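Acyl-CoA dehydrogenase (Thermus thermophilus, PDB 2Z1Q) probably uses bound FAD to oxidise a saturated acyl-CoA to its 2,3-dehydroacyl-CoA, passing the electrons to an acceptor. Local coordinates at residues Q371-Y376 with Y382-A387; E99-G104 with A275-E280. One frame throughout, in Å; residues are numbered along the deposited sequence.

Interaction 1 of 2, residues Q371-Y376 with Y382-A387; sequences QIHGGY and YPIERA. With FAD (flavin-adenine dinucleotide), chain C.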
loop_
_atom_site.group_PDB
_atom_site.type_symbol
_atom_site.label_atom_id
_atom_site.label_comp_id
_atom_site.label_asym_id
_atom_site.label_seq_id
_atom_site.Cartn_x
_atom_site.Cartn_y
_atom_site.Cartn_z
ATOM N N GLN B 371 5.263 4.089 -7.673
ATOM C CA GLN B 371 4.605 5.187 -8.382
ATOM C C GLN B 371 5.583 5.991 -9.242
ATOM O O GLN B 371 5.288 6.304 -10.387
ATOM C CB GLN B 371 3.882 6.107 -7.386
ATOM C CG GLN B 371 2.851 7.013 -8.047
ATOM C CD GLN B 371 1.674 6.250 -8.660
ATOM O OE1 GLN B 371 0.885 6.823 -9.398
ATOM N NE2 GLN B 371 1.554 4.964 -8.354
ATOM N N ILE B 372 6.747 6.308 -8.686
ATOM C CA ILE B 372 7.792 7.056 -9.383
ATOM C C ILE B 372 8.179 6.380 -10.710
ATOM O O ILE B 372 8.422 7.071 -11.701
ATOM C CB ILE B 372 9.025 7.215 -8.425
ATOM C CG1 ILE B 372 8.688 8.238 -7.335
ATOM C CG2 ILE B 372 10.261 7.689 -9.179
ATOM C CD1 ILE B 372 9.777 8.383 -6.309
ATOM N N HIS B 373 8.189 5.043 -10.749
ATOM C CA HIS B 373 8.537 4.299 -11.978
ATOM C C HIS B 373 7.393 4.090 -12.953
ATOM O O HIS B 373 7.556 3.420 -13.980
ATOM C CB HIS B 373 9.089 2.904 -11.652
ATOM C CG HIS B 373 10.386 2.921 -10.913
ATOM N ND1 HIS B 373 10.494 3.397 -9.624
ATOM C CD2 HIS B 373 11.620 2.490 -11.262
ATOM C CE1 HIS B 373 11.737 3.254 -9.208
ATOM N NE2 HIS B 373 12.441 2.704 -10.181
ATOM N N GLY B 374 6.229 4.634 -12.622
ATOM C CA GLY B 374 5.079 4.470 -13.490
ATOM C C GLY B 374 4.781 3.019 -13.810
ATOM O O GLY B 374 4.792 2.164 -12.917
ATOM N N GLY B 375 4.518 2.733 -15.084
ATOM C CA GLY B 375 4.219 1.366 -15.479
ATOM C C GLY B 375 5.340 0.399 -15.153
ATOM O O GLY B 375 5.103 -0.723 -14.673
ATOM N N TYR B 376 6.575 0.829 -15.382
ATOM C CA TYR B 376 7.723 -0.017 -15.121
ATOM C C TYR B 376 7.819 -0.485 -13.678
ATOM O O TYR B 376 8.486 -1.484 -13.400
ATOM C CB TYR B 376 9.005 0.701 -15.527
ATOM C CG TYR B 376 8.950 1.189 -16.952
ATOM C CD1 TYR B 376 8.367 2.415 -17.265
ATOM C CD2 TYR B 376 9.438 0.403 -17.997
ATOM C CE1 TYR B 376 8.268 2.852 -18.587
ATOM C CE2 TYR B 376 9.345 0.825 -19.318
ATOM C CZ TYR B 376 8.759 2.048 -19.609
ATOM O OH TYR B 376 8.648 2.443 -20.924
ATOM N N TYR B 382 12.035 -4.700 -13.141
ATOM C CA TYR B 382 12.563 -3.641 -12.292
ATOM C C TYR B 382 12.506 -4.073 -10.834
ATOM O O TYR B 382 11.454 -4.495 -10.345
ATOM C CB TYR B 382 11.761 -2.356 -12.499
ATOM C CG TYR B 382 12.013 -1.713 -13.840
ATOM C CD1 TYR B 382 12.824 -0.581 -13.956
ATOM C CD2 TYR B 382 11.461 -2.247 -14.997
ATOM C CE1 TYR B 382 13.071 -0.001 -15.203
ATOM C CE2 TYR B 382 11.701 -1.679 -16.247
ATOM C CZ TYR B 382 12.501 -0.559 -16.345
ATOM O OH TYR B 382 12.692 -0.002 -17.591
ATOM N N PRO B 383 13.636 -3.968 -10.114
ATOM C CA PRO B 383 13.718 -4.360 -8.704
ATOM C C PRO B 383 12.675 -3.713 -7.786
ATOM O O PRO B 383 12.294 -4.301 -6.774
ATOM C CB PRO B 383 15.140 -3.954 -8.312
ATOM C CG PRO B 383 15.881 -4.015 -9.595
ATOM C CD PRO B 383 14.916 -3.409 -10.573
ATOM N N ILE B 384 12.218 -2.514 -8.136
ATOM C CA ILE B 384 11.236 -1.822 -7.302
ATOM C C ILE B 384 9.950 -2.633 -7.196
ATOM O O ILE B 384 9.235 -2.551 -6.203
ATOM C CB ILE B 384 10.917 -0.380 -7.834
ATOM C CG1 ILE B 384 10.139 0.412 -6.773
ATOM C CG2 ILE B 384 10.091 -0.440 -9.135
ATOM C CD1 ILE B 384 10.851 0.520 -5.420
ATOM N N GLU B 385 9.687 -3.447 -8.214
ATOM C CA GLU B 385 8.500 -4.303 -8.260
ATOM C C GLU B 385 8.603 -5.396 -7.187
ATOM O O GLU B 385 7.649 -5.633 -6.428
ATOM C CB GLU B 385 8.383 -4.883 -9.673
ATOM C CG GLU B 385 7.108 -5.620 -10.003
ATOM C CD GLU B 385 7.122 -7.039 -9.504
ATOM O OE1 GLU B 385 8.228 -7.618 -9.377
ATOM O OE2 GLU B 385 6.031 -7.585 -9.250
ATOM N N ARG B 386 9.767 -6.038 -7.100
ATOM C CA ARG B 386 10.008 -7.082 -6.113
ATOM C C ARG B 386 9.978 -6.485 -4.698
ATOM O O ARG B 386 9.446 -7.102 -3.768
ATOM C CB ARG B 386 11.377 -7.727 -6.342
ATOM C CG ARG B 386 11.605 -9.035 -5.571
ATOM C CD ARG B 386 13.040 -9.163 -5.053
ATOM N NE ARG B 386 14.037 -8.612 -5.973
ATOM C CZ ARG B 386 14.281 -9.089 -7.189
ATOM N NH1 ARG B 386 15.207 -8.514 -7.951
ATOM N NH2 ARG B 386 13.612 -10.135 -7.643
ATOM N N ALA B 387 10.544 -5.288 -4.535
ATOM C CA ALA B 387 10.590 -4.654 -3.218
ATOM C C ALA B 387 9.185 -4.334 -2.702
ATOM O O ALA B 387 8.926 -4.439 -1.505
ATOM C CB ALA B 387 11.459 -3.385 -3.260
HETATM P PA FAD C . 6.941 7.165 -16.080
HETATM O O1A FAD C . 6.622 5.822 -15.660
HETATM O O2A FAD C . 7.477 7.522 -17.546
HETATM O O5B FAD C . 6.259 8.333 -15.267
HETATM C C5B FAD C . 6.905 8.520 -14.017
HETATM C C4B FAD C . 6.232 9.757 -13.533
HETATM O O4B FAD C . 5.039 10.267 -14.024
HETATM C C3B FAD C . 6.359 10.218 -12.015
HETATM O O3B FAD C . 7.617 10.875 -11.801
HETATM C C2B FAD C . 5.085 11.145 -12.075
HETATM O O2B FAD C . 5.058 12.220 -11.118
HETATM C C1B FAD C . 5.408 11.480 -13.482
HETATM N N9A FAD C . 4.911 12.674 -14.134
HETATM C C8A FAD C . 4.790 12.737 -15.498
HETATM N N7A FAD C . 4.379 13.890 -15.867
HETATM C C5A FAD C . 4.172 14.657 -14.778
HETATM C C6A FAD C . 3.715 15.984 -14.556
HETATM N N6A FAD C . 3.363 16.767 -15.633
HETATM N N1A FAD C . 3.628 16.436 -13.270
HETATM C C2A FAD C . 3.988 15.683 -12.233
HETATM N N3A FAD C . 4.425 14.447 -12.406
HETATM C C4A FAD C . 4.528 13.877 -13.641
HETATM N N1 FAD C . -0.731 1.758 -22.928
HETATM C C2 FAD C . -1.476 1.782 -24.036
HETATM O O2 FAD C . -1.269 2.672 -24.855
HETATM N N3 FAD C . -2.441 0.854 -24.304
HETATM C C4 FAD C . -2.714 -0.187 -23.439
HETATM O O4 FAD C . -3.566 -1.017 -23.683
HETATM C C4X FAD C . -1.910 -0.282 -22.208
HETATM N N5 FAD C . -2.055 -1.263 -21.311
HETATM C C5X FAD C . -1.260 -1.356 -20.213
HETATM C C6 FAD C . -1.390 -2.459 -19.284
HETATM C C7 FAD C . -0.528 -2.547 -18.182
HETATM C C7M FAD C . -0.661 -3.729 -17.247
HETATM C C8 FAD C . 0.458 -1.538 -17.939
HETATM C C8M FAD C . 1.402 -1.615 -16.758
HETATM C C9 FAD C . 0.587 -0.466 -18.811
HETATM C C9A FAD C . -0.272 -0.344 -19.957
HETATM N N10 FAD C . -0.096 0.724 -20.872
HETATM C C10 FAD C . -0.872 0.800 -21.995
HETATM C "C1'" FAD C . 0.943 1.682 -20.552
HETATM C "C2'" FAD C . 0.499 3.001 -19.912
HETATM O "O2'" FAD C . -0.274 3.797 -20.817
HETATM C "C3'" FAD C . 1.804 3.621 -19.600
HETATM O "O3'" FAD C . 2.489 2.743 -18.665
HETATM C "C4'" FAD C . 1.725 4.966 -18.945
HETATM O "O4'" FAD C . 1.076 5.938 -19.775
HETATM C "C5'" FAD C . 3.178 5.217 -18.717
HETATM O "O5'" FAD C . 3.480 6.346 -18.051
HETATM P P FAD C . 5.047 6.076 -17.802
HETATM O O1P FAD C . 5.209 4.744 -17.183
HETATM O O2P FAD C . 5.850 6.111 -19.224
HETATM O O3P FAD C . 5.455 7.278 -16.772
#
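Over one face of the imidazole of His-373 sits the methyl CG2 of Ile-384, 3.8 Å from the ring centroid and only 7° off its normal, a CH-pi contact. The ring of Tyr-285 also stacks with His-373, whose ND1 is hydrogen-bonded to O of Gly-369, one turn back, which helps fix how the imidazole is rotated. The phenol of Tyr-382 likewise carries CB of Tyr-376 over one face, displaced toward the rim and 3.8 Å from the centroid. The two tyrosine rings meet obliquely, planes at 64°, with CD2 of Tyr-376 3.3 Å from the OH of Tyr-382, while O of His-373 lies in plane at the edge of the Tyr-376 ring. Both tyrosine side chains lie side by side, pointing the same way; CG of Tyr-382 stands anti to its carbonyl carbon (chi1 -71°), beside the backbone N.

Behind these rings the chain turns sharply around the FAD diphosphate. Gly-374 is the first residue to leave helical geometry after helix 348-372, with a positive phi that suits glycine; its CA is 3.0 Å from FAD O1A, where a side chain would collide. Gly-375 N then donates a 3.0 Å hydrogen bond to FAD O1P. Trp-181 of the second subunit meets the Tyr-376 ring edge-to-face. Aromatic and branched side chains thus join the cofactor loop to helix 383-392 by apolar contact, leaving the glycine backbone to face the phosphates.

Interaction 2 of 2, residues E99-G104 with A275-E280; sequences ELSGSG and AKRALE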
loop_
_atom_site.group_PDB
_atom_site.type_symbol
_atom_site.label_atom_id
_atom_site.label_comp_id
_atom_site.label_asym_id
_atom_site.label_seq_id
_atom_site.Cartn_x
_atom_site.Cartn_y
_atom_site.Cartn_z
ATOM N N GLU B 99 21.712 -3.752 6.490
ATOM C CA GLU B 99 22.450 -3.890 5.237
ATOM C C GLU B 99 22.002 -5.107 4.423
ATOM O O GLU B 99 22.171 -5.155 3.208
ATOM C CB GLU B 99 23.961 -3.960 5.523
ATOM C CG GLU B 99 24.585 -2.637 6.020
ATOM C CD GLU B 99 24.232 -1.439 5.147
ATOM O OE1 GLU B 99 23.973 -1.630 3.937
ATOM O OE2 GLU B 99 24.224 -0.305 5.663
ATOM N N LEU B 100 21.423 -6.088 5.096
ATOM C CA LEU B 100 20.963 -7.268 4.389
ATOM C C LEU B 100 19.591 -7.109 3.730
ATOM O O LEU B 100 19.104 -8.041 3.092
ATOM C CB LEU B 100 20.967 -8.472 5.316
ATOM C CG LEU B 100 22.339 -9.118 5.494
ATOM C CD1 LEU B 100 22.183 -10.251 6.474
ATOM C CD2 LEU B 100 22.897 -9.625 4.165
ATOM N N SER B 101 18.991 -5.925 3.867
ATOM C CA SER B 101 17.684 -5.646 3.267
ATOM C C SER B 101 17.808 -5.584 1.742
ATOM O O SER B 101 16.827 -5.332 1.037
ATOM C CB SER B 101 17.131 -4.310 3.779
ATOM O OG SER B 101 17.878 -3.211 3.272
ATOM N N GLY B 102 19.019 -5.809 1.237
ATOM C CA GLY B 102 19.231 -5.776 -0.201
ATOM C C GLY B 102 19.385 -7.167 -0.783
ATOM O O GLY B 102 19.551 -7.339 -1.996
ATOM N N SER B 103 19.325 -8.165 0.088
ATOM C CA SER B 103 19.475 -9.554 -0.310
ATOM C C SER B 103 18.129 -10.200 -0.666
ATOM O O SER B 103 18.067 -11.386 -1.020
ATOM C CB SER B 103 20.162 -10.325 0.821
ATOM O OG SER B 103 19.364 -10.330 1.995
ATOM N N GLY B 104 17.058 -9.412 -0.594
ATOM C CA GLY B 104 15.745 -9.946 -0.897
ATOM C C GLY B 104 15.379 -11.018 0.111
ATOM O O GLY B 104 15.683 -10.877 1.291
ATOM N N ALA B 275 13.976 0.462 2.848
ATOM C CA ALA B 275 13.466 1.761 2.447
ATOM C C ALA B 275 14.563 2.544 1.714
ATOM O O ALA B 275 14.314 3.094 0.635
ATOM C CB ALA B 275 12.961 2.521 3.669
ATOM N N LYS B 276 15.773 2.564 2.273
ATOM C CA LYS B 276 16.888 3.265 1.637
ATOM C C LYS B 276 17.110 2.740 0.224
ATOM O O LYS B 276 17.292 3.517 -0.715
ATOM C CB LYS B 276 18.188 3.085 2.441
ATOM C CG LYS B 276 18.186 3.746 3.813
ATOM C CD LYS B 276 19.510 3.537 4.537
ATOM C CE LYS B 276 19.567 4.338 5.832
ATOM N NZ LYS B 276 20.817 4.071 6.607
ATOM N N ARG B 277 17.092 1.421 0.062
ATOM C CA ARG B 277 17.302 0.847 -1.261
ATOM C C ARG B 277 16.223 1.311 -2.223
ATOM O O ARG B 277 16.516 1.697 -3.356
ATOM C CB ARG B 277 17.289 -0.680 -1.206
ATOM C CG ARG B 277 18.152 -1.242 -0.121
ATOM C CD ARG B 277 19.582 -0.760 -0.274
ATOM N NE ARG B 277 20.214 -0.594 1.027
ATOM C CZ ARG B 277 20.480 -1.590 1.864
ATOM N NH1 ARG B 277 20.169 -2.839 1.540
ATOM N NH2 ARG B 277 21.041 -1.330 3.036
ATOM N N ALA B 278 14.972 1.252 -1.773
ATOM C CA ALA B 278 13.856 1.672 -2.613
ATOM C C ALA B 278 14.032 3.147 -2.971
ATOM O O ALA B 278 13.660 3.575 -4.067
ATOM C CB ALA B 278 12.530 1.457 -1.881
ATOM N N LEU B 279 14.601 3.916 -2.040
ATOM C CA LEU B 279 14.825 5.340 -2.280
ATOM C C LEU B 279 15.918 5.530 -3.334
ATOM O O LEU B 279 15.777 6.365 -4.223
ATOM C CB LEU B 279 15.219 6.056 -0.978
ATOM C CG LEU B 279 14.787 7.524 -0.779
ATOM C CD1 LEU B 279 15.558 8.125 0.389
ATOM C CD2 LEU B 279 15.057 8.342 -2.016
ATOM N N GLU B 280 16.996 4.750 -3.245
ATOM C CA GLU B 280 18.084 4.842 -4.226
ATOM C C GLU B 280 17.501 4.589 -5.607
ATOM O O GLU B 280 17.761 5.338 -6.555
ATOM C CB GLU B 280 19.178 3.801 -3.942
ATOM C CG GLU B 280 19.789 3.905 -2.559
ATOM C CD GLU B 280 20.854 2.848 -2.300
ATOM O OE1 GLU B 280 21.416 2.836 -1.181
ATOM O OE2 GLU B 280 21.131 2.035 -3.211
HETATM O O HOH W 1 21.693 0.569 4.797
#
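The guanidinium of Arg-277 reaches from helix 252-288, a long helix of the C-terminal helical domain of the acyl-CoA dehydrogenase fold, to the loop that follows helix 90-99 in the N-terminal helical domain. The Glu-99 and Arg-277 side chains cross at about a right angle, yet their flat ends are nearly parallel, with carboxylate and guanidinium planes 17° apart. OE1 of Glu-99 forms a salt bridge to NH2 of Arg-277 at 3.1 Å, and a water at the guanidinium edge completes the link: it accepts from NH2 of Arg-277 at 2.7 Å and donates to OE2 of Glu-99 at 2.8 Å. Glutamate suits this place because it supplies the negative charge to pair with Arg-277, on a chain long enough to fold back (chi2 -50°) although its CB points away.

NH1 of Arg-277 is aimed at the backbone, making a weak 3.5 Å hydrogen bond to O of Glu-99, while NH2 has a further weak bond to O of Glu-98. Bends at chi2 and chi3 turn the guanidinium edge-on to the loop, with Glu-99 CA and Gly-102 N near its plane and Ser-101 OG over one face, though that OG is hydrogen-bonded to O of Glu-98. Gly-102 fits where the loop passes NH1, since any CB there would clash with it. A leucine in place of Arg-277 would probably leave the Glu-99 carboxylate without this charged mate and the bridging water without its donor.

Nearby, Lys-276 NZ pairs with Glu-98, a second charged tie between the domains, and also with Glu-317 of helix 300-331. Within the loop, Leu-100 O accepts from both N and OG of Ser-103, the hydroxyl bond measuring 2.6 Å and lying in the carbonyl plane.

How the interactions relate
Helix 252-288 connects the two contacts, whose centres are 14 Å apart. Its Arg-277 reaches the loop after helix 90-99 in interaction 2, while the next residue, Ala-278, turns to interaction 1: its CB lies 4.0 Å from CD1 of Ile-384. Further along the same helix, Tyr-285 packs against both His-373 and Tyr-376. The two contacts differ in character, interaction 2 being a charged, partly hydrated tie near the surface and away from the annotated sites, and interaction 1 a buried apolar one at the FAD diphosphate. That cofactor site is shared: Arg-289 of this chain and Thr-149 and Ser-183 of the second subunit also hydrogen-bond the FAD.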